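Local coordinates for Serine/threonine-protein phosphatase 2A regulatory subunit B'' subunit alpha (Homo sapiens, PDB 4I5J) that serves as a calcium-binding EF-hand regulatory subunit of protein phosphatase 2A, where it might modulate substrate selectivity, catalytic activity and cellular location, at residues I133-S139 with I151-F155. Residues are numbered along the deposited sequence; the frame is centred on the assembly and turned at random.
Sequences ISQADLS and IERIF
The ring of F155 meets Q135 over one face, with CB above its middle and CA offset toward the rim, while its edge meets the carbonyl oxygens of I133 and I151, both in plane, and a methyl of L138. Q135 CB sits 4.0 Å from the ring centroid and only 3° off the normal, a CH-pi contact over the face. With CG anti to the backbone N (chi1 -172°), the extended Q135 chain runs across the ring towards helix 148-154, its amide tilted 29° from the ring plane. There NE2 rests 3.5 Å from E152 CA, while Q135 CG touches I151 CG2 at 3.6 Å. At the rim, I133 O approaches F155 CZ to 3.4 Å, placing a carbonyl dipole where ring hydrogens probably make the periphery slightly positive. L138 CD2 packs against F155 CE2 at 3.6 Å and continues to I151 CD1. S139 OG lies 3.7 Å from I151 CG2 and is itself satisfied by bonding to Q135 O from above the carbonyl plane, opposite S139 N. With an alanine in place of F155, Q135 CB would probably lose the face it lies on and L138 CD2 its edge, opening a gap between the two helices.

Within the EF-hand pair, the contact joins the short helix 135-138 to the end of helix 148-154. S134 N-caps the former, its OG accepting from D137 N at 3.1 Å, and strand 133-134 pairs antiparallel with strand 170-171, where M171 also touches F155; the topology is consistent with the helix leaving one hand packing against the helix entering the next, away from the bound calcium. No hydrogen bond crosses between the two segments, so cohesion here rests on shape, dispersion and the ring's electrostatics.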
# COMPACT_ATOMS: atom_id res chain seq x y z
N ILE A 133 15.28 -1.85 -3.34
CA ILE A 133 14.82 -2.30 -4.64
C ILE A 133 14.97 -1.14 -5.59
O ILE A 133 14.55 -0.02 -5.29
CB ILE A 133 13.37 -2.78 -4.56
CG1 ILE A 133 13.31 -4.10 -3.79
CG2 ILE A 133 12.81 -3.00 -5.94
CD1 ILE A 133 11.92 -4.60 -3.60
N SER A 134 15.63 -1.39 -6.72
CA SER A 134 15.78 -0.36 -7.73
C SER A 134 14.51 -0.27 -8.56
O SER A 134 13.66 -1.17 -8.56
CB SER A 134 16.98 -0.67 -8.63
OG SER A 134 16.71 -1.84 -9.35
N GLN A 135 14.37 0.84 -9.27
CA GLN A 135 13.26 1.05 -10.18
C GLN A 135 13.21 -0.04 -11.25
O GLN A 135 12.14 -0.57 -11.55
CB GLN A 135 13.40 2.44 -10.80
CG GLN A 135 12.23 2.85 -11.61
CD GLN A 135 12.34 4.28 -12.09
OE1 GLN A 135 13.02 5.11 -11.46
NE2 GLN A 135 11.67 4.59 -13.20
N ALA A 136 14.37 -0.40 -11.79
CA ALA A 136 14.49 -1.43 -12.82
C ALA A 136 14.02 -2.79 -12.31
O ALA A 136 13.28 -3.48 -12.98
CB ALA A 136 15.95 -1.55 -13.30
N ASP A 137 14.49 -3.17 -11.14
CA ASP A 137 14.04 -4.42 -10.55
C ASP A 137 12.54 -4.44 -10.27
O ASP A 137 11.87 -5.43 -10.58
CB ASP A 137 14.87 -4.78 -9.33
CG ASP A 137 16.31 -5.12 -9.70
OD1 ASP A 137 16.54 -5.63 -10.82
OD2 ASP A 137 17.22 -4.83 -8.89
N LEU A 138 12.00 -3.36 -9.71
CA LEU A 138 10.57 -3.33 -9.43
C LEU A 138 9.77 -3.44 -10.73
O LEU A 138 8.69 -4.03 -10.75
CB LEU A 138 10.18 -2.08 -8.67
CG LEU A 138 8.82 -2.16 -7.96
CD1 LEU A 138 8.88 -3.25 -6.91
CD2 LEU A 138 8.39 -0.80 -7.36
N SER A 139 10.31 -2.90 -11.82
CA SER A 139 9.66 -2.97 -13.13
C SER A 139 9.48 -4.40 -13.61
O SER A 139 8.66 -4.66 -14.49
CB SER A 139 10.47 -2.17 -14.15
OG SER A 139 10.30 -0.79 -13.92
N ILE A 151 5.72 3.03 -12.34
CA ILE A 151 6.86 2.70 -11.47
C ILE A 151 7.72 3.94 -11.21
O ILE A 151 8.12 4.21 -10.08
CB ILE A 151 7.74 1.56 -12.07
CG1 ILE A 151 6.94 0.26 -12.20
CG2 ILE A 151 9.00 1.36 -11.24
CD1 ILE A 151 6.44 -0.33 -10.91
N GLU A 152 7.96 4.71 -12.26
CA GLU A 152 8.65 5.99 -12.14
C GLU A 152 7.91 6.89 -11.15
O GLU A 152 8.53 7.58 -10.33
CB GLU A 152 8.78 6.66 -13.51
CG GLU A 152 9.51 7.98 -13.53
CD GLU A 152 9.78 8.47 -14.96
OE1 GLU A 152 9.44 7.73 -15.92
OE2 GLU A 152 10.33 9.58 -15.12
N ARG A 153 6.58 6.85 -11.18
CA ARG A 153 5.80 7.63 -10.22
C ARG A 153 5.98 7.12 -8.79
O ARG A 153 6.09 7.90 -7.84
CB ARG A 153 4.32 7.65 -10.62
CG ARG A 153 4.03 8.47 -11.90
CD ARG A 153 4.27 9.95 -11.65
NE ARG A 153 3.40 10.41 -10.57
CZ ARG A 153 3.71 11.38 -9.72
NH1 ARG A 153 4.87 12.01 -9.83
NH2 ARG A 153 2.85 11.72 -8.77
N ILE A 154 6.01 5.81 -8.62
CA ILE A 154 6.28 5.24 -7.30
C ILE A 154 7.62 5.76 -6.77
O ILE A 154 7.74 6.08 -5.59
CB ILE A 154 6.30 3.73 -7.37
CG1 ILE A 154 4.87 3.19 -7.50
CG2 ILE A 154 7.01 3.15 -6.15
CD1 ILE A 154 4.83 1.81 -8.19
N PHE A 155 8.60 5.87 -7.65
CA PHE A 155 9.94 6.29 -7.24
C PHE A 155 10.12 7.81 -7.25
O PHE A 155 11.23 8.31 -7.04
CB PHE A 155 10.99 5.63 -8.15
CG PHE A 155 11.35 4.25 -7.71
CD1 PHE A 155 12.54 4.01 -7.06
CD2 PHE A 155 10.48 3.19 -7.93
CE1 PHE A 155 12.88 2.74 -6.64
CE2 PHE A 155 10.81 1.91 -7.50
CZ PHE A 155 12.02 1.69 -6.87